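Local coordinates for transmembrane oligosaccharyl transferase, putative (Archaeoglobus fulgidus, PDB 3VGP), which is a putative membrane oligosaccharyl transferase of the AglB family, represented here by its C-terminal globular domain, at residues K9-W14 with G154-F159; A66-A71 with Y134-E139; T103-I108 with G122-F127. The protein carries 1 engineered substitution. All blocks are in the same frame, centred on the assembly; numbering follows the deposited sequence.

Contact 1 (K9-W14 with G154-F159)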
loop_
_atom_site.group_PDB
_atom_site.type_symbol
_atom_site.label_atom_id
_atom_site.label_comp_id
_atom_site.label_asym_id
_atom_site.label_seq_id
_atom_site.Cartn_x
_atom_site.Cartn_y
_atom_site.Cartn_z
ATOM N N LYS A 9 9.589 9.568 -4.168
ATOM C CA LYS A 9 9.905 9.704 -5.585
ATOM C C LYS A 9 10.942 8.666 -5.999
ATOM O O LYS A 9 10.842 8.082 -7.077
ATOM C CB LYS A 9 10.411 11.118 -5.890
ATOM C CG LYS A 9 9.327 12.185 -5.803
ATOM C CD LYS A 9 9.867 13.566 -6.153
ATOM C CE LYS A 9 8.764 14.615 -6.127
ATOM N NZ LYS A 9 9.281 15.979 -6.447
ATOM N N GLU A 10 11.928 8.446 -5.132
ATOM C CA GLU A 10 12.984 7.464 -5.372
ATOM C C GLU A 10 12.412 6.051 -5.414
ATOM O O GLU A 10 12.764 5.249 -6.278
ATOM C CB GLU A 10 14.029 7.520 -4.258
ATOM C CG GLU A 10 15.246 8.375 -4.539
ATOM C CD GLU A 10 16.274 8.263 -3.426
ATOM O OE1 GLU A 10 16.067 8.870 -2.354
ATOM O OE2 GLU A 10 17.284 7.552 -3.620
ATOM N N ALA A 11 11.545 5.746 -4.454
ATOM C CA ALA A 11 10.926 4.431 -4.386
ATOM C C ALA A 11 10.114 4.185 -5.652
ATOM O O ALA A 11 10.193 3.115 -6.256
ATOM C CB ALA A 11 10.028 4.341 -3.156
ATOM N N LEU A 12 9.331 5.181 -6.056
ATOM C CA LEU A 12 8.509 5.052 -7.252
ATOM C C LEU A 12 9.369 4.868 -8.496
ATOM O O LEU A 12 8.982 4.153 -9.418
ATOM C CB LEU A 12 7.596 6.272 -7.407
ATOM C CG LEU A 12 6.353 6.260 -6.511
ATOM C CD1 LEU A 12 5.723 7.642 -6.463
ATOM C CD2 LEU A 12 5.363 5.229 -7.035
ATOM N N GLU A 13 10.537 5.503 -8.515
ATOM C CA GLU A 13 11.447 5.389 -9.653
ATOM C C GLU A 13 12.103 4.010 -9.692
ATOM O O GLU A 13 12.342 3.456 -10.767
ATOM C CB GLU A 13 12.527 6.474 -9.581
ATOM C CG GLU A 13 13.531 6.434 -10.724
ATOM C CD GLU A 13 12.867 6.373 -12.089
ATOM O OE1 GLU A 13 11.951 7.186 -12.349
ATOM O OE2 GLU A 13 13.264 5.515 -12.906
ATOM N N TRP A 14 12.400 3.460 -8.519
ATOM C CA TRP A 14 13.012 2.137 -8.436
ATOM C C TRP A 14 12.024 1.093 -8.951
ATOM O O TRP A 14 12.404 0.148 -9.647
ATOM C CB TRP A 14 13.382 1.811 -6.986
ATOM C CG TRP A 14 14.055 0.479 -6.824
ATOM C CD1 TRP A 14 15.393 0.216 -6.900
ATOM C CD2 TRP A 14 13.412 -0.777 -6.582
ATOM N NE1 TRP A 14 15.625 -1.129 -6.722
ATOM C CE2 TRP A 14 14.425 -1.761 -6.523
ATOM C CE3 TRP A 14 12.077 -1.168 -6.409
ATOM C CZ2 TRP A 14 14.143 -3.114 -6.298
ATOM C CZ3 TRP A 14 11.796 -2.512 -6.185
ATOM C CH2 TRP A 14 12.827 -3.469 -6.133
ATOM N N GLY A 154 14.544 5.492 3.136
ATOM C CA GLY A 154 14.128 6.245 4.304
ATOM C C GLY A 154 13.201 5.302 5.050
ATOM O O GLY A 154 13.591 4.178 5.367
ATOM N N ASP A 155 11.972 5.730 5.320
ATOM C CA ASP A 155 11.029 4.855 6.007
ATOM C C ASP A 155 10.007 4.289 5.027
ATOM O O ASP A 155 9.036 3.649 5.428
ATOM C CB ASP A 155 10.316 5.583 7.149
ATOM C CG ASP A 155 9.628 6.850 6.698
ATOM O OD1 ASP A 155 10.332 7.849 6.448
ATOM O OD2 ASP A 155 8.384 6.846 6.589
ATOM N N VAL A 156 10.229 4.535 3.740
ATOM C CA VAL A 156 9.348 4.009 2.705
ATOM C C VAL A 156 9.838 2.584 2.448
ATOM O O VAL A 156 10.992 2.383 2.065
ATOM C CB VAL A 156 9.448 4.827 1.395
ATOM C CG1 VAL A 156 8.485 4.266 0.354
ATOM C CG2 VAL A 156 9.128 6.284 1.664
ATOM N N LYS A 157 8.969 1.603 2.669
ATOM C CA LYS A 157 9.343 0.203 2.479
ATOM C C LYS A 157 8.607 -0.418 1.298
ATOM O O LYS A 157 7.395 -0.268 1.170
ATOM C CB LYS A 157 9.043 -0.602 3.747
ATOM C CG LYS A 157 9.766 -0.100 4.987
ATOM C CD LYS A 157 9.502 -0.986 6.193
ATOM C CE LYS A 157 10.190 -0.422 7.435
ATOM N NZ LYS A 157 10.021 -1.286 8.630
ATOM N N ILE A 158 9.351 -1.112 0.441
ATOM C CA ILE A 158 8.769 -1.765 -0.727
ATOM C C ILE A 158 8.760 -3.273 -0.509
ATOM O O ILE A 158 9.802 -3.883 -0.276
ATOM C CB ILE A 158 9.568 -1.443 -2.013
ATOM C CG1 ILE A 158 9.538 0.067 -2.275
ATOM C CG2 ILE A 158 8.963 -2.181 -3.207
ATOM C CD1 ILE A 158 10.350 0.495 -3.473
ATOM N N PHE A 159 7.571 -3.860 -0.573
ATOM C CA PHE A 159 7.395 -5.295 -0.390
ATOM C C PHE A 159 6.989 -5.917 -1.715
ATOM O O PHE A 159 6.189 -5.348 -2.452
ATOM C CB PHE A 159 6.295 -5.563 0.639
ATOM C CG PHE A 159 6.618 -5.066 2.021
ATOM C CD1 PHE A 159 7.249 -5.894 2.941
ATOM C CD2 PHE A 159 6.297 -3.767 2.397
ATOM C CE1 PHE A 159 7.554 -5.441 4.216
ATOM C CE2 PHE A 159 6.599 -3.299 3.671
ATOM C CZ PHE A 159 7.227 -4.135 4.583
#
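Ala11 of helix 9-14 faces Val156 of strand 156-159, and the two elements run almost parallel, their axes 9.4 Å apart at closest approach and 18° from exact alignment. That spacing and direction illustrate how an α/β layer is commonly built: a helix lies along the strands of a sheet, with one row of apolar side chains between the two backbones. The helix supplies a small residue followed one turn later by a large one. The small side chain of Ala11 is consistent with the 7.3 Å between Ala11 CA and Val156 CA, and its CB rests 3.8 Å from Val156 CG1 and 3.9 Å from Ile158 CD1. Trp14 comes in on the same flank of the helix.

Ile158 is the side chain that links both helix residues. With CG1 anti to its own carbonyl carbon (chi1 -61°) and the chain extended beyond it, CD1 is carried out toward the helix. There it touches Ala11 O as well as the methyl, and lies 3.8 Å from Trp14 CE3. The Ile158 chain crosses the indole aslant, and its other branch, CG2, reaches Trp14 CZ3 at 4.1 Å. No hydrogen bond spans this contact; it is wholly apolar in its side-chain pairings, and the strand's alternation sends the CB of Lys157 away from the helix.

Gly154, with its positive phi, and Asp155 have backbone angles consistent with a type II' turn, which joins strand 147-153 to strand 156-161 as a β-hairpin. Strand 156-161 is an inner strand of the mixed sheet, so the layer extends past it in both directions: Val156 and Ile158 also touch Val90 and Tyr88 of strand 88-91, while Ala11 and Trp14 meet Phe153 and Lys151 of strand 147-153.

Contact 2 (A66-A71 with Y134-E139); sequences AKFFTA and YRLHME
Arg135 NH2, which lies 4.1 Å from Ala71 O across the contact, is held chiefly by a hydrogen bond to Lys72 O and more weakly by His130 O. A bend at chi3 (-79°) folds the Arg135 chain so that the guanidinium arrives among these backbone carbonyls, and NE adds a weak bond to Thr131 O. Such a gathering of carbonyl oxygens, where the chain leaves helix 58-69 and where it enters helix 132-138, would probably be favourable for the positive guanidinium.

The apolar half of the contact centres on Leu136. Its CD1 is the atom that meets both rings, coming in at the edge of each and near its plane: 3.8 Å from Phe68 CE2 and 4.3 Å from Phe69 CE1. The Phe68 and Leu136 side chains cross at about a right angle. Phe68 CG is anti to its backbone N (chi1 175°), and the edge of the Phe68 ring points at Phe69 CD1, from one side of the Phe69 ring plane.

Helix 58-69 and helix 132-138 thus pack together against the sheet, for Phe68 and Phe69 also touch Val89 of strand 88-91. The ring bonds of His137 tie helix 132-138 to Thr91 of the same strand and to Asp93. Both helical segments carry a variation on the regular turn. In 66-71, Ala66 O accepts from both Thr70 N and Thr70 OG1, which approach from opposite faces of the carbonyl plane; the bond from Thr70 OG1 to Ala66 O is 2.6 Å long. In 134-139, Tyr134 O takes the usual bond from Met138 N at 2.8 Å and a weak one from Glu139 N, marking a wider π-type turn.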
loop_
_atom_site.group_PDB
_atom_site.type_symbol
_atom_site.label_atom_id
_atom_site.label_comp_id
_atom_site.label_asym_id
_atom_site.label_seq_id
_atom_site.Cartn_x
_atom_site.Cartn_y
_atom_site.Cartn_z
ATOM N N ALA A 66 -6.981 0.412 1.336
ATOM C CA ALA A 66 -7.510 0.466 2.693
ATOM C C ALA A 66 -7.956 -0.921 3.170
ATOM O O ALA A 66 -7.658 -1.323 4.294
ATOM C CB ALA A 66 -8.674 1.458 2.762
ATOM N N LYS A 67 -8.665 -1.657 2.321
ATOM C CA LYS A 67 -9.117 -2.994 2.694
ATOM C C LYS A 67 -7.918 -3.907 2.924
ATOM O O LYS A 67 -7.922 -4.756 3.817
ATOM C CB LYS A 67 -10.001 -3.582 1.591
ATOM C CG LYS A 67 -11.359 -2.907 1.433
ATOM C CD LYS A 67 -12.287 -3.209 2.600
ATOM C CE LYS A 67 -13.687 -2.665 2.333
ATOM N NZ LYS A 67 -14.628 -2.922 3.462
ATOM N N PHE A 68 -6.891 -3.725 2.107
ATOM C CA PHE A 68 -5.681 -4.529 2.205
ATOM C C PHE A 68 -4.930 -4.227 3.497
ATOM O O PHE A 68 -4.608 -5.133 4.264
ATOM C CB PHE A 68 -4.777 -4.240 1.000
ATOM C CG PHE A 68 -3.436 -4.920 1.060
ATOM C CD1 PHE A 68 -3.242 -6.165 0.476
ATOM C CD2 PHE A 68 -2.366 -4.308 1.702
ATOM C CE1 PHE A 68 -2.002 -6.789 0.530
ATOM C CE2 PHE A 68 -1.122 -4.925 1.763
ATOM C CZ PHE A 68 -0.941 -6.170 1.174
ATOM N N PHE A 69 -4.663 -2.947 3.740
ATOM C CA PHE A 69 -3.922 -2.550 4.928
ATOM C C PHE A 69 -4.632 -2.856 6.240
ATOM O O PHE A 69 -3.983 -3.247 7.211
ATOM C CB PHE A 69 -3.555 -1.060 4.858
ATOM C CG PHE A 69 -2.458 -0.748 3.861
ATOM C CD1 PHE A 69 -1.320 -1.559 3.780
ATOM C CD2 PHE A 69 -2.550 0.361 3.023
ATOM C CE1 PHE A 69 -0.293 -1.264 2.877
ATOM C CE2 PHE A 69 -1.532 0.668 2.119
ATOM C CZ PHE A 69 -0.399 -0.145 2.044
ATOM N N THR A 70 -5.954 -2.706 6.269
ATOM C CA THR A 70 -6.711 -2.967 7.493
ATOM C C THR A 70 -7.100 -4.428 7.708
ATOM O O THR A 70 -7.706 -4.766 8.731
ATOM C CB THR A 70 -7.990 -2.091 7.558
ATOM O OG1 THR A 70 -8.815 -2.343 6.413
ATOM C CG2 THR A 70 -7.615 -0.623 7.582
ATOM N N ALA A 71 -6.753 -5.298 6.764
ATOM C CA ALA A 71 -7.076 -6.715 6.906
ATOM C C ALA A 71 -6.398 -7.276 8.151
ATOM O O ALA A 71 -5.269 -6.906 8.471
ATOM C CB ALA A 71 -6.621 -7.488 5.674
ATOM N N TYR A 134 0.543 -3.713 10.058
ATOM C CA TYR A 134 1.469 -3.778 11.184
ATOM C C TYR A 134 2.527 -4.833 10.876
ATOM O O TYR A 134 3.726 -4.597 11.034
ATOM C CB TYR A 134 0.737 -4.165 12.477
ATOM C CG TYR A 134 1.678 -4.403 13.642
ATOM C CD1 TYR A 134 2.002 -3.373 14.528
ATOM C CD2 TYR A 134 2.278 -5.647 13.831
ATOM C CE1 TYR A 134 2.905 -3.577 15.574
ATOM C CE2 TYR A 134 3.182 -5.863 14.872
ATOM C CZ TYR A 134 3.489 -4.823 15.737
ATOM O OH TYR A 134 4.372 -5.036 16.770
ATOM N N ARG A 135 2.079 -6.003 10.433
ATOM C CA ARG A 135 2.996 -7.088 10.116
ATOM C C ARG A 135 3.941 -6.751 8.973
ATOM O O ARG A 135 5.020 -7.329 8.867
ATOM C CB ARG A 135 2.214 -8.366 9.824
ATOM C CG ARG A 135 1.906 -9.155 11.091
ATOM C CD ARG A 135 0.810 -10.162 10.858
ATOM N NE ARG A 135 -0.499 -9.522 10.865
ATOM C CZ ARG A 135 -1.627 -10.132 10.523
ATOM N NH1 ARG A 135 -1.607 -11.402 10.141
ATOM N NH2 ARG A 135 -2.773 -9.472 10.568
ATOM N N LEU A 136 3.540 -5.818 8.115
ATOM C CA LEU A 136 4.412 -5.404 7.024
ATOM C C LEU A 136 5.437 -4.397 7.538
ATOM O O LEU A 136 6.631 -4.691 7.639
ATOM C CB LEU A 136 3.607 -4.754 5.886
ATOM C CG LEU A 136 2.750 -5.668 5.006
ATOM C CD1 LEU A 136 1.799 -4.847 4.156
ATOM C CD2 LEU A 136 3.666 -6.494 4.117
ATOM N N HIS A 137 4.956 -3.213 7.894
ATOM C CA HIS A 137 5.828 -2.134 8.332
ATOM C C HIS A 137 6.549 -2.288 9.668
ATOM O O HIS A 137 7.727 -1.941 9.774
ATOM C CB HIS A 137 5.044 -0.823 8.344
ATOM C CG HIS A 137 5.904 0.395 8.235
ATOM N ND1 HIS A 137 6.441 0.819 7.039
ATOM C CD2 HIS A 137 6.332 1.273 9.173
ATOM C CE1 HIS A 137 7.160 1.908 7.244
ATOM N NE2 HIS A 137 7.110 2.204 8.531
HETATM N N MSE A 138 5.853 -2.781 10.686
HETATM C CA MSE A 138 6.469 -2.926 12.005
HETATM C C MSE A 138 7.357 -4.155 12.145
HETATM O O MSE A 138 8.303 -4.143 12.930
HETATM C CB MSE A 138 5.402 -2.976 13.106
HETATM C CG MSE A 138 4.349 -1.885 13.052
HETATM SE SE MSE A 138 4.997 -0.121 12.682
HETATM C CE MSE A 138 3.968 0.166 11.106
ATOM N N GLU A 139 7.066 -5.210 11.385
ATOM C CA GLU A 139 7.850 -6.441 11.477
ATOM C C GLU A 139 8.569 -6.820 10.188
ATOM O O GLU A 139 9.101 -7.921 10.085
ATOM C CB GLU A 139 6.953 -7.614 11.881
ATOM C CG GLU A 139 6.119 -7.383 13.122
ATOM C CD GLU A 139 5.412 -8.641 13.586
ATOM O OE1 GLU A 139 4.967 -9.434 12.727
ATOM O OE2 GLU A 139 5.291 -8.834 14.815
#

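Contact 3 (T103-I108 with G122-F127)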
loop_
_atom_site.group_PDB
_atom_site.type_symbol
_atom_site.label_atom_id
_atom_site.label_comp_id
_atom_site.label_asym_id
_atom_site.label_seq_id
_atom_site.Cartn_x
_atom_site.Cartn_y
_atom_site.Cartn_z
ATOM N N THR A 103 -0.699 11.024 11.339
ATOM C CA THR A 103 -0.962 9.728 10.740
ATOM C C THR A 103 -2.124 9.736 9.754
ATOM O O THR A 103 -3.083 10.491 9.905
ATOM C CB THR A 103 -1.273 8.693 11.832
ATOM O OG1 THR A 103 -1.630 7.448 11.221
ATOM C CG2 THR A 103 -2.435 9.166 12.698
ATOM N N LYS A 104 -2.021 8.882 8.741
ATOM C CA LYS A 104 -3.062 8.754 7.734
ATOM C C LYS A 104 -3.836 7.466 7.982
ATOM O O LYS A 104 -4.764 7.149 7.244
ATOM C CB LYS A 104 -2.443 8.723 6.330
ATOM C CG LYS A 104 -1.840 10.047 5.891
ATOM C CD LYS A 104 -1.117 9.932 4.548
ATOM C CE LYS A 104 -0.514 11.275 4.153
ATOM N NZ LYS A 104 0.201 11.226 2.851
ATOM N N PHE A 105 -3.459 6.718 9.018
ATOM C CA PHE A 105 -4.155 5.466 9.298
ATOM C C PHE A 105 -5.641 5.679 9.597
ATOM O O PHE A 105 -6.477 4.878 9.184
ATOM C CB PHE A 105 -3.478 4.699 10.438
ATOM C CG PHE A 105 -4.005 3.301 10.607
ATOM C CD1 PHE A 105 -4.768 2.961 11.718
ATOM C CD2 PHE A 105 -3.793 2.342 9.620
ATOM C CE1 PHE A 105 -5.315 1.686 11.843
ATOM C CE2 PHE A 105 -4.340 1.063 9.735
ATOM C CZ PHE A 105 -5.103 0.740 10.852
ATOM N N PRO A 106 -5.996 6.754 10.319
ATOM C CA PRO A 106 -7.430 6.931 10.571
ATOM C C PRO A 106 -8.187 7.115 9.250
ATOM O O PRO A 106 -9.299 6.620 9.091
ATOM C CB PRO A 106 -7.469 8.179 11.451
ATOM C CG PRO A 106 -6.197 8.038 12.253
ATOM C CD PRO A 106 -5.198 7.655 11.172
ATOM N N ALA A 107 -7.574 7.826 8.303
ATOM C CA ALA A 107 -8.190 8.055 7.002
ATOM C C ALA A 107 -8.340 6.722 6.284
ATOM O O ALA A 107 -9.362 6.451 5.661
ATOM C CB ALA A 107 -7.332 9.013 6.165
ATOM N N ILE A 108 -7.307 5.890 6.374
ATOM C CA ILE A 108 -7.340 4.576 5.748
ATOM C C ILE A 108 -8.490 3.766 6.344
ATOM O O ILE A 108 -9.257 3.133 5.618
ATOM C CB ILE A 108 -5.997 3.830 5.961
ATOM C CG1 ILE A 108 -4.910 4.475 5.094
ATOM C CG2 ILE A 108 -6.150 2.360 5.630
ATOM C CD1 ILE A 108 -3.499 3.932 5.340
ATOM N N GLY A 122 -6.460 4.741 22.031
ATOM C CA GLY A 122 -5.997 3.426 22.440
ATOM C C GLY A 122 -6.592 2.302 21.610
ATOM O O GLY A 122 -5.910 1.320 21.304
ATOM N N GLU A 123 -7.864 2.440 21.247
ATOM C CA GLU A 123 -8.542 1.429 20.441
ATOM C C GLU A 123 -8.004 1.420 19.010
ATOM O O GLU A 123 -7.878 0.361 18.395
ATOM C CB GLU A 123 -10.054 1.688 20.431
ATOM C CG GLU A 123 -10.700 1.624 21.814
ATOM C CD GLU A 123 -12.172 2.008 21.796
ATOM O OE1 GLU A 123 -12.505 3.057 21.212
ATOM O OE2 GLU A 123 -12.995 1.265 22.374
ATOM N N ILE A 124 -7.684 2.600 18.481
ATOM C CA ILE A 124 -7.148 2.701 17.126
ATOM C C ILE A 124 -5.768 2.052 17.069
ATOM O O ILE A 124 -5.427 1.382 16.098
ATOM C CB ILE A 124 -7.018 4.172 16.671
ATOM C CG1 ILE A 124 -8.397 4.833 16.651
ATOM C CG2 ILE A 124 -6.383 4.237 15.284
ATOM C CD1 ILE A 124 -8.351 6.326 16.441
ATOM N N LEU A 125 -4.970 2.267 18.110
ATOM C CA LEU A 125 -3.636 1.686 18.166
ATOM C C LEU A 125 -3.737 0.170 18.238
ATOM O O LEU A 125 -3.017 -0.546 17.545
ATOM C CB LEU A 125 -2.871 2.215 19.386
ATOM C CG LEU A 125 -1.496 1.577 19.625
ATOM C CD1 LEU A 125 -0.655 1.667 18.359
ATOM C CD2 LEU A 125 -0.799 2.266 20.793
ATOM N N ASN A 126 -4.645 -0.320 19.076
ATOM C CA ASN A 126 -4.833 -1.753 19.222
ATOM C C ASN A 126 -5.302 -2.364 17.898
ATOM O O ASN A 126 -4.851 -3.442 17.509
ATOM C CB ASN A 126 -5.847 -2.039 20.333
ATOM C CG ASN A 126 -5.986 -3.515 20.619
ATOM O OD1 ASN A 126 -4.998 -4.200 20.884
ATOM N ND2 ASN A 126 -7.215 -4.015 20.567
ATOM N N PHE A 127 -6.203 -1.670 17.208
ATOM C CA PHE A 127 -6.705 -2.149 15.924
ATOM C C PHE A 127 -5.515 -2.248 14.976
ATOM O O PHE A 127 -5.280 -3.285 14.360
ATOM C CB PHE A 127 -7.728 -1.168 15.338
ATOM C CG PHE A 127 -8.368 -1.646 14.062
ATOM C CD1 PHE A 127 -9.504 -2.451 14.096
ATOM C CD2 PHE A 127 -7.824 -1.308 12.826
ATOM C CE1 PHE A 127 -10.088 -2.911 12.917
ATOM C CE2 PHE A 127 -8.400 -1.763 11.641
ATOM C CZ PHE A 127 -9.535 -2.567 11.688
#
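Phe105 meets Ile124 and Phe127 along one edge of its ring, and this edge forms the tightly packed part of the contact. Phe127 CD2 approaches in the plane of the Phe105 ring, 3.9 Å from Phe105 CZ, and Phe105 CZ in turn lies in the plane of the Phe127 ring. The aromatic groups thus meet rim to rim, their side chains crossing at roughly a right angle. Farther along the same edge, Ile124 CG2 sits 4.1 Å from Phe105 CD1, the two side chains slipping past each other in opposite directions. Phe105 is turned to this position with CG anti to the backbone N (chi1 -170°), and its backbone N is capped by Thr103 OG1 (3.0 Å, 161°), which also bonds Thr96 O.

Away from this edge the contact thins quickly. Pro106 comes no nearer than 4.9 Å with its side chain, and Gly122, Leu125 and Asn126 of helix 121-129 are exposed. Of the three touching residues Phe105 is buried, while Ile124 and Phe127 are partly exposed.

Further residues of the same helices, Phe128 and Met109, complete the cluster with Tyr114 from the short connection between them: Phe128 pairs edge-to-face with Phe105, and Tyr114 with Phe127. Through this aromatic cluster helices 105-111 and 121-129 pack as a pair, with Phe105 and Phe127 facing Thr70 beside helix 58-69.

Overall arrangement
The three contacts form a continuous series through the domain. Contact 1 joins the N-terminal helix 6-20 to the last strand in chain order, an inner one in the sheet, and so brackets nearly the whole chain; contact 2 closes a shorter span within it, and contact 3 a shorter one still. Centres of contacts 1 and 2 lie about 17 Å apart, bridged by a probable hydrogen bond of 2.6 Å from Lys157 NZ to His137 O. Contacts 2 and 3, about 11 Å apart between centres, meet where Ala66 and Thr70 touch Ile108. Contacts 1 and 3 do not touch, so contact 2 connects the sheet region with the outlying helix pair.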